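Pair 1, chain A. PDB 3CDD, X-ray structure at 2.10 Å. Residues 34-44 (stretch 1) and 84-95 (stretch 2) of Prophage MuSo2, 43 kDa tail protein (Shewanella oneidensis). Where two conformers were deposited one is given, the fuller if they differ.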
# COMPACT_ATOMS: atom_id res chain seq x y z
N ALA A 34 20.10 -6.04 4.23
CA ALA A 34 19.68 -4.99 5.17
C ALA A 34 20.26 -5.23 6.52
O ALA A 34 20.45 -6.36 6.93
CB ALA A 34 18.11 -4.95 5.26
N PHE A 35 20.52 -4.14 7.25
CA PHE A 35 20.73 -4.23 8.68
C PHE A 35 19.91 -3.18 9.42
O PHE A 35 19.64 -2.11 8.89
CB PHE A 35 22.23 -4.17 9.07
CG PHE A 35 22.91 -2.85 8.77
CD1 PHE A 35 22.93 -1.83 9.74
CD2 PHE A 35 23.57 -2.65 7.57
CE1 PHE A 35 23.56 -0.63 9.50
CE2 PHE A 35 24.22 -1.42 7.31
CZ PHE A 35 24.20 -0.42 8.27
N ASP A 36 19.50 -3.50 10.65
CA ASP A 36 18.80 -2.56 11.53
C ASP A 36 19.26 -2.87 12.96
O ASP A 36 19.12 -4.01 13.43
CB ASP A 36 17.28 -2.74 11.42
CG ASP A 36 16.50 -1.40 11.46
OD1 ASP A 36 16.84 -0.46 12.23
OD2 ASP A 36 15.51 -1.30 10.69
N LEU A 37 19.80 -1.86 13.63
CA LEU A 37 20.28 -2.00 14.99
C LEU A 37 19.66 -0.94 15.85
O LEU A 37 19.61 0.24 15.45
CB LEU A 37 21.80 -1.96 15.07
CG LEU A 37 22.44 -3.21 14.49
CD1 LEU A 37 22.81 -2.96 13.03
CD2 LEU A 37 23.65 -3.65 15.27
N GLU A 38 19.16 -1.36 17.00
CA GLU A 38 18.51 -0.46 17.93
C GLU A 38 19.01 -0.68 19.36
O GLU A 38 19.26 -1.82 19.78
CB GLU A 38 17.01 -0.66 17.84
CG GLU A 38 16.21 0.23 18.75
CD GLU A 38 14.73 -0.07 18.64
OE1 GLU A 38 14.28 -1.11 19.19
OE2 GLU A 38 14.02 0.73 17.99
N MSE A 39 19.17 0.43 20.09
CA MSE A 39 19.54 0.40 21.51
C MSE A 39 18.55 1.28 22.26
O MSE A 39 18.49 2.49 22.04
CB MSE A 39 20.97 0.93 21.68
CG MSE A 39 21.78 0.33 22.84
SE MSE A 39 23.55 1.19 22.87
CE MSE A 39 24.43 0.49 21.28
N THR A 40 17.77 0.67 23.15
CA THR A 40 16.74 1.36 23.96
C THR A 40 17.09 1.39 25.45
O THR A 40 17.19 0.35 26.11
CB THR A 40 15.34 0.72 23.75
OG1 THR A 40 15.03 0.71 22.36
CG2 THR A 40 14.23 1.46 24.52
N TYR A 41 17.34 2.59 25.96
CA TYR A 41 17.56 2.75 27.39
C TYR A 41 16.32 3.35 28.06
O TYR A 41 15.68 4.23 27.50
CB TYR A 41 18.78 3.63 27.66
CG TYR A 41 20.10 2.93 27.56
CD1 TYR A 41 20.69 2.70 26.32
CD2 TYR A 41 20.79 2.52 28.71
CE1 TYR A 41 21.95 2.07 26.21
CE2 TYR A 41 22.04 1.88 28.62
CZ TYR A 41 22.61 1.66 27.35
OH TYR A 41 23.83 1.03 27.23
N LYS A 42 16.00 2.83 29.24
CA LYS A 42 14.98 3.39 30.12
C LYS A 42 15.62 4.03 31.38
O LYS A 42 16.44 3.40 32.05
CB LYS A 42 13.99 2.31 30.56
CG LYS A 42 13.08 1.76 29.47
CD LYS A 42 12.15 2.82 28.85
CE LYS A 42 11.20 3.41 29.86
NZ LYS A 42 10.43 4.59 29.30
N PHE A 43 15.21 5.27 31.67
CA PHE A 43 15.71 6.00 32.82
C PHE A 43 14.58 6.23 33.82
O PHE A 43 13.72 7.09 33.62
CB PHE A 43 16.30 7.33 32.37
CG PHE A 43 17.44 7.17 31.40
CD1 PHE A 43 18.75 7.16 31.85
CD2 PHE A 43 17.20 6.99 30.05
CE1 PHE A 43 19.80 7.00 30.95
CE2 PHE A 43 18.24 6.82 29.15
CZ PHE A 43 19.54 6.83 29.60
N LEU A 44 14.60 5.45 34.91
CA LEU A 44 13.49 5.43 35.86
C LEU A 44 13.40 6.68 36.73
O LEU A 44 12.36 6.94 37.33
CB LEU A 44 13.52 4.17 36.72
CG LEU A 44 13.50 2.88 35.90
CD1 LEU A 44 13.96 1.75 36.73
CD2 LEU A 44 12.13 2.58 35.33
N TYR A 84 13.42 9.99 21.83
CA TYR A 84 13.48 9.92 23.28
C TYR A 84 12.17 10.45 23.85
O TYR A 84 11.36 11.02 23.13
CB TYR A 84 14.66 10.75 23.83
CG TYR A 84 14.59 12.21 23.42
CD1 TYR A 84 13.82 13.13 24.15
CD2 TYR A 84 15.27 12.66 22.28
CE1 TYR A 84 13.74 14.46 23.76
CE2 TYR A 84 15.20 14.00 21.89
CZ TYR A 84 14.44 14.89 22.63
OH TYR A 84 14.38 16.20 22.27
N ASP A 85 11.95 10.20 25.14
CA ASP A 85 10.95 10.94 25.93
C ASP A 85 11.52 11.19 27.33
O ASP A 85 12.75 11.28 27.48
CB ASP A 85 9.59 10.24 25.96
CG ASP A 85 9.67 8.80 26.46
OD1 ASP A 85 10.42 8.51 27.41
OD2 ASP A 85 8.95 7.95 25.91
N GLU A 86 10.68 11.30 28.36
CA GLU A 86 11.23 11.67 29.66
C GLU A 86 11.94 10.52 30.38
O GLU A 86 12.78 10.76 31.24
CB GLU A 86 10.18 12.32 30.55
CG GLU A 86 9.91 13.74 30.14
CD GLU A 86 8.57 14.22 30.61
OE1 GLU A 86 7.57 13.48 30.48
OE2 GLU A 86 8.52 15.36 31.12
N SER A 87 11.67 9.29 29.96
CA SER A 87 12.26 8.12 30.60
C SER A 87 12.86 7.11 29.60
O SER A 87 13.07 5.95 29.95
CB SER A 87 11.20 7.45 31.48
OG SER A 87 10.10 7.07 30.69
N THR A 88 13.13 7.56 28.37
CA THR A 88 13.53 6.70 27.26
C THR A 88 14.51 7.43 26.36
O THR A 88 14.33 8.60 26.08
CB THR A 88 12.31 6.26 26.38
OG1 THR A 88 11.20 5.93 27.22
CG2 THR A 88 12.63 5.04 25.53
N ILE A 89 15.56 6.73 25.97
CA ILE A 89 16.38 7.15 24.82
C ILE A 89 16.54 5.93 23.92
O ILE A 89 17.02 4.87 24.36
CB ILE A 89 17.76 7.73 25.19
CG1 ILE A 89 17.62 8.95 26.09
CG2 ILE A 89 18.55 8.12 23.92
CD1 ILE A 89 18.95 9.46 26.72
N THR A 90 16.13 6.08 22.66
CA THR A 90 16.24 5.02 21.68
C THR A 90 17.05 5.57 20.52
O THR A 90 16.69 6.60 19.95
CB THR A 90 14.86 4.61 21.15
OG1 THR A 90 14.00 4.32 22.25
CG2 THR A 90 14.94 3.40 20.24
N ILE A 91 18.15 4.89 20.21
CA ILE A 91 18.90 5.19 18.99
C ILE A 91 18.89 3.96 18.10
O ILE A 91 18.96 2.84 18.57
CB ILE A 91 20.36 5.59 19.28
CG1 ILE A 91 21.11 4.46 20.00
CG2 ILE A 91 20.43 6.88 20.11
CD1 ILE A 91 22.49 4.21 19.43
N SER A 92 18.70 4.15 16.81
CA SER A 92 18.83 3.05 15.88
C SER A 92 19.39 3.56 14.58
O SER A 92 19.23 4.75 14.24
CB SER A 92 17.51 2.24 15.70
OG SER A 92 16.52 2.87 14.91
N VAL A 93 20.13 2.67 13.91
CA VAL A 93 20.57 2.90 12.54
C VAL A 93 20.00 1.78 11.66
O VAL A 93 19.70 0.66 12.14
CB VAL A 93 22.11 2.91 12.43
CG1 VAL A 93 22.70 4.18 13.05
CG2 VAL A 93 22.73 1.66 13.07
N SER A 94 19.83 2.11 10.39
CA SER A 94 19.44 1.17 9.36
C SER A 94 20.36 1.38 8.17
O SER A 94 20.95 2.46 8.04
CB SER A 94 17.99 1.44 8.94
OG SER A 94 17.45 0.35 8.23
N GLY A 95 20.46 0.39 7.30
CA GLY A 95 21.25 0.50 6.08
C GLY A 95 21.26 -0.79 5.29
O GLY A 95 20.46 -1.71 5.52
O HOH W 1 15.87 2.13 12.43
O HOH W 2 14.34 3.07 16.37

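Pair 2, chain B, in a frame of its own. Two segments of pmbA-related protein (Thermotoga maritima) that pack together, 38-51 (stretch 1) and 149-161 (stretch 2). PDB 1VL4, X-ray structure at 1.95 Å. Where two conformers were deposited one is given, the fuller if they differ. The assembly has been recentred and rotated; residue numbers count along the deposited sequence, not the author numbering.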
# COMPACT_ATOMS: atom_id res chain seq x y z
N LEU B 38 8.97 -19.18 -0.64
CA LEU B 38 8.09 -18.58 -1.63
C LEU B 38 8.98 -18.09 -2.73
O LEU B 38 9.91 -17.35 -2.45
CB LEU B 38 7.32 -17.40 -1.05
CG LEU B 38 6.31 -16.75 -2.02
CD1 LEU B 38 5.26 -17.72 -2.45
CD2 LEU B 38 5.67 -15.53 -1.36
N GLU B 39 8.76 -18.52 -3.96
CA GLU B 39 9.55 -18.03 -5.11
C GLU B 39 8.57 -17.71 -6.20
O GLU B 39 7.63 -18.50 -6.46
CB GLU B 39 10.55 -19.08 -5.53
CG GLU B 39 11.31 -18.87 -6.85
CD GLU B 39 12.47 -19.90 -6.99
OE1 GLU B 39 12.17 -21.13 -6.94
OE2 GLU B 39 13.65 -19.48 -7.09
N THR B 40 8.69 -16.50 -6.73
CA THR B 40 7.80 -15.90 -7.69
C THR B 40 8.54 -15.31 -8.89
O THR B 40 9.69 -14.84 -8.79
CB THR B 40 6.94 -14.79 -7.08
OG1 THR B 40 7.66 -13.57 -7.07
CG2 THR B 40 6.51 -15.14 -5.72
N ARG B 41 7.89 -15.39 -10.04
CA ARG B 41 8.37 -14.81 -11.27
C ARG B 41 7.15 -14.14 -11.86
O ARG B 41 6.05 -14.77 -11.96
CB ARG B 41 8.81 -15.99 -12.10
CG ARG B 41 9.76 -15.76 -13.18
CD ARG B 41 10.97 -14.86 -12.88
NE ARG B 41 11.48 -14.53 -14.19
CZ ARG B 41 10.88 -13.71 -15.04
NH1 ARG B 41 9.76 -13.05 -14.70
NH2 ARG B 41 11.40 -13.52 -16.24
N GLU B 42 7.28 -12.87 -12.23
CA GLU B 42 6.15 -12.13 -12.72
C GLU B 42 6.52 -11.19 -13.84
O GLU B 42 7.64 -10.68 -13.90
CB GLU B 42 5.45 -11.35 -11.59
CG GLU B 42 6.35 -10.27 -10.96
CD GLU B 42 5.90 -9.87 -9.56
OE1 GLU B 42 4.87 -9.17 -9.47
OE2 GLU B 42 6.57 -10.25 -8.56
N PHE B 43 5.55 -10.99 -14.74
CA PHE B 43 5.72 -10.09 -15.79
C PHE B 43 4.45 -9.28 -15.90
O PHE B 43 3.37 -9.84 -15.96
CB PHE B 43 6.01 -10.82 -17.09
CG PHE B 43 6.24 -9.89 -18.22
CD1 PHE B 43 5.16 -9.36 -18.94
CD2 PHE B 43 7.51 -9.48 -18.56
CE1 PHE B 43 5.35 -8.49 -19.95
CE2 PHE B 43 7.71 -8.57 -19.62
CZ PHE B 43 6.61 -8.07 -20.29
N SER B 44 4.58 -7.97 -15.92
CA SER B 44 3.42 -7.13 -16.13
C SER B 44 3.73 -5.99 -17.05
O SER B 44 4.87 -5.58 -17.16
CB SER B 44 2.99 -6.53 -14.79
OG SER B 44 3.95 -5.61 -14.34
N LEU B 45 2.70 -5.50 -17.73
CA LEU B 45 2.78 -4.34 -18.51
C LEU B 45 1.49 -3.51 -18.55
O LEU B 45 0.35 -4.04 -18.44
CB LEU B 45 3.27 -4.66 -19.90
CG LEU B 45 2.39 -5.42 -20.84
CD1 LEU B 45 1.37 -4.46 -21.49
CD2 LEU B 45 3.27 -6.08 -21.91
N ARG B 46 1.70 -2.20 -18.67
CA ARG B 46 0.58 -1.22 -18.73
C ARG B 46 0.76 -0.29 -19.88
O ARG B 46 1.85 0.27 -20.07
CB ARG B 46 0.54 -0.45 -17.43
CG ARG B 46 -0.56 0.58 -17.32
CD ARG B 46 -0.47 1.32 -15.97
NE ARG B 46 0.26 2.59 -16.08
CZ ARG B 46 0.88 3.21 -15.06
NH1 ARG B 46 0.92 2.67 -13.84
NH2 ARG B 46 1.49 4.37 -15.27
N LEU B 47 -0.29 -0.17 -20.68
CA LEU B 47 -0.42 0.84 -21.70
C LEU B 47 -1.28 1.98 -21.15
O LEU B 47 -2.31 1.75 -20.52
CB LEU B 47 -1.10 0.27 -22.95
CG LEU B 47 -0.61 -1.07 -23.47
CD1 LEU B 47 -1.31 -1.32 -24.80
CD2 LEU B 47 0.91 -1.08 -23.65
N ALA B 48 -0.82 3.18 -21.39
CA ALA B 48 -1.48 4.40 -20.97
C ALA B 48 -1.88 5.12 -22.26
O ALA B 48 -1.03 5.54 -23.01
CB ALA B 48 -0.51 5.25 -20.18
N ASN B 49 -3.17 5.23 -22.52
CA ASN B 49 -3.64 5.74 -23.80
C ASN B 49 -2.90 5.12 -24.99
O ASN B 49 -2.44 5.80 -25.88
CB ASN B 49 -3.55 7.28 -23.80
CG ASN B 49 -4.43 7.89 -22.71
OD1 ASN B 49 -5.67 7.78 -22.75
ND2 ASN B 49 -3.80 8.50 -21.70
N GLY B 50 -2.75 3.80 -24.97
CA GLY B 50 -2.11 3.11 -26.08
C GLY B 50 -0.60 2.99 -26.02
O GLY B 50 -0.02 2.09 -26.61
N ASP B 51 0.07 3.87 -25.28
CA ASP B 51 1.51 3.79 -25.20
C ASP B 51 1.98 2.92 -24.06
O ASP B 51 1.57 3.08 -22.90
CB ASP B 51 2.12 5.19 -25.06
CG ASP B 51 2.16 5.95 -26.38
OD1 ASP B 51 1.21 5.85 -27.19
OD2 ASP B 51 3.17 6.67 -26.60
N VAL B 149 -13.38 8.04 -26.42
CA VAL B 149 -12.53 9.22 -26.53
C VAL B 149 -11.11 8.85 -26.08
O VAL B 149 -10.14 9.47 -26.51
CB VAL B 149 -13.06 10.46 -25.72
CG1 VAL B 149 -14.37 10.92 -26.27
CG2 VAL B 149 -13.23 10.20 -24.25
N MET B 150 -11.00 7.87 -25.21
CA MET B 150 -9.70 7.34 -24.92
C MET B 150 -9.76 6.02 -24.18
O MET B 150 -10.84 5.53 -23.75
CB MET B 150 -8.89 8.34 -24.12
CG MET B 150 -9.23 8.44 -22.68
SD MET B 150 -8.16 9.68 -21.92
CE MET B 150 -9.29 11.07 -21.88
N VAL B 151 -8.57 5.45 -24.01
CA VAL B 151 -8.41 4.17 -23.34
C VAL B 151 -7.30 4.34 -22.31
O VAL B 151 -6.12 4.11 -22.60
CB VAL B 151 -8.15 3.04 -24.36
CG1 VAL B 151 -8.13 1.71 -23.66
CG2 VAL B 151 -9.22 3.06 -25.45
N PRO B 152 -7.66 4.79 -21.11
CA PRO B 152 -6.59 5.30 -20.25
C PRO B 152 -5.66 4.19 -19.77
O PRO B 152 -4.50 4.45 -19.47
CB PRO B 152 -7.36 5.89 -19.06
CG PRO B 152 -8.80 6.01 -19.54
CD PRO B 152 -8.98 4.91 -20.48
N THR B 153 -6.18 2.98 -19.67
CA THR B 153 -5.43 1.88 -19.18
C THR B 153 -5.76 0.58 -19.90
O THR B 153 -6.89 0.25 -20.14
CB THR B 153 -5.62 1.72 -17.65
OG1 THR B 153 -5.10 2.85 -16.98
CG2 THR B 153 -4.88 0.51 -17.11
N VAL B 154 -4.69 -0.15 -20.24
CA VAL B 154 -4.75 -1.60 -20.47
C VAL B 154 -3.63 -2.20 -19.65
O VAL B 154 -2.48 -1.72 -19.66
CB VAL B 154 -4.58 -1.97 -21.96
CG1 VAL B 154 -4.41 -3.45 -22.14
CG2 VAL B 154 -5.74 -1.47 -22.78
N MET B 155 -3.97 -3.22 -18.90
CA MET B 155 -2.98 -3.90 -18.11
C MET B 155 -2.98 -5.43 -18.30
O MET B 155 -3.99 -6.10 -18.22
CB MET B 155 -3.15 -3.53 -16.65
CG MET B 155 -1.94 -3.83 -15.77
SD MET B 155 -2.41 -3.77 -14.04
CE MET B 155 -3.20 -2.11 -14.13
N TYR B 156 -1.76 -5.95 -18.49
CA TYR B 156 -1.47 -7.37 -18.59
C TYR B 156 -0.60 -7.78 -17.38
O TYR B 156 0.38 -7.10 -17.04
CB TYR B 156 -0.71 -7.64 -19.92
CG TYR B 156 -0.18 -9.09 -20.02
CD1 TYR B 156 1.05 -9.46 -19.44
CD2 TYR B 156 -0.95 -10.09 -20.63
CE1 TYR B 156 1.50 -10.78 -19.47
CE2 TYR B 156 -0.49 -11.38 -20.69
CZ TYR B 156 0.74 -11.73 -20.09
OH TYR B 156 1.17 -13.05 -20.13
N LYS B 157 -0.89 -8.94 -16.82
CA LYS B 157 -0.00 -9.54 -15.88
C LYS B 157 0.01 -11.07 -15.92
O LYS B 157 -1.04 -11.68 -16.06
CB LYS B 157 -0.35 -9.10 -14.45
CG LYS B 157 0.72 -9.57 -13.46
CD LYS B 157 0.65 -8.87 -12.10
CE LYS B 157 1.76 -9.36 -11.19
NZ LYS B 157 1.63 -8.75 -9.82
N ASP B 158 1.20 -11.66 -15.82
CA ASP B 158 1.27 -13.06 -15.50
C ASP B 158 2.24 -13.33 -14.38
O ASP B 158 3.12 -12.50 -14.06
CB ASP B 158 1.58 -13.93 -16.74
CG ASP B 158 2.96 -13.72 -17.32
OD1 ASP B 158 3.96 -13.91 -16.60
OD2 ASP B 158 3.07 -13.42 -18.53
N MET B 159 2.05 -14.47 -13.70
CA MET B 159 2.79 -14.81 -12.48
C MET B 159 2.92 -16.34 -12.36
O MET B 159 1.94 -17.06 -12.68
CB MET B 159 2.09 -14.20 -11.21
CG MET B 159 3.00 -14.11 -9.95
SD MET B 159 2.55 -12.75 -8.79
CE MET B 159 3.96 -12.82 -7.68
N VAL B 160 4.09 -16.82 -11.91
CA VAL B 160 4.29 -18.20 -11.45
C VAL B 160 4.82 -18.13 -10.01
O VAL B 160 5.71 -17.30 -9.69
CB VAL B 160 5.35 -19.00 -12.25
CG1 VAL B 160 5.45 -20.46 -11.67
CG2 VAL B 160 5.05 -19.05 -13.66
N ILE B 161 4.27 -18.97 -9.15
CA ILE B 161 4.59 -18.97 -7.73
C ILE B 161 4.82 -20.41 -7.27
O ILE B 161 4.00 -21.30 -7.57
CB ILE B 161 3.44 -18.33 -6.89
CG1 ILE B 161 3.18 -16.90 -7.38
CG2 ILE B 161 3.78 -18.38 -5.39
CD1 ILE B 161 1.90 -16.28 -6.94
O HOH W 3 -4.12 2.14 -23.19

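What backbone arrangement do the two pairs share? Each is a pair of neighbouring antiparallel strands, with axes 4.7 Å apart at closest approach and N-to-C directions at 173° in pair 1 and 178° in pair 2. The central residues superpose with an RMSD of 0.4 Å, and the register is kept: A:Leu37 opposite A:Val93 matches B:Phe43 opposite B:Asp158, and A:Tyr41 opposite A:Ile89 matches B:Leu47 opposite B:Val154. At these hydrogen-bonded pairs each residue gives its N-H to the other and accepts in return. In pair 1, A:Leu37 N lies 2.9 Å from A:Val93 O, and A:Val93 N lies 2.9 Å from A:Leu37 O; in pair 2, B:Phe43 N to B:Asp158 O is 2.9 Å and B:Asp158 N to B:Phe43 O is 2.8 Å. Because this ladder uses only backbone atoms, it tolerates very different side chains.

How is the mostly buried face filled? In pair 1 it carries A:Leu37, A:Met39 (a selenomethionine), A:Ile89, A:Ile91 and A:Val93, which meet through aliphatic contacts such as A:Met39 CB to A:Ile91 CG1 at 3.9 Å. Pair 2 places B:Tyr156 where pair 1 has A:Ile91, and B:Phe43 where it has A:Leu37. The two rings approach diagonally, B:Phe43 CD1 lying 4.0 Å from B:Tyr156 CE1, with the latter atom at the edge of the phenylalanine ring. B:Asp158, matching A:Val93, brings a charge to this buried face, and B:Tyr156 OH donates a hydrogen bond to its OD2 at 2.5 Å.

What happens where A:Gly95 matches B:Val160? The absence of a side chain lets the A:Phe35 ring fold across the glycine: A:Gly95 CA sits over the ring face, 4.0 Å from its centroid. An ideal CB on A:Gly95 would fall 2.7 Å from A:Phe35 CZ, a clash. In pair 2 the matching B:Arg41 leads its side chain away from the other strand, and its guanidinium is hydrogen-bonded elsewhere in the structure.

How do the polar side chains on the other face differ? In pair 1, A:Ser92 OG is a hub for two waters: water 1 lies 2.7 Å from A:Ser92 OG and 2.8 Å from A:Asp36 OD1, and water 2 lies 2.6 Å from A:Ser92 OG and 2.9 Å from A:Glu38 OE2. Pair 2 has B:Lys157 at the serine position and B:Glu42 at the aspartate position, long enough to meet directly in a salt bridge, B:Lys157 NZ to B:Glu42 OE1 at 3.3 Å, weak as a hydrogen bond.

How do the strands part company at the other end? A:Lys42 reaches back across the pair, its NZ donating to A:Thr88 OG1 at 2.6 Å and A:Ser87 OG at 2.9 Å. Its counterpart, B:Ala48, cannot reach so far and instead begins a type I' turn. There a water links the strands, accepting from B:Gly50 N at 2.8 Å and donating to B:Val151 O at 2.9 Å.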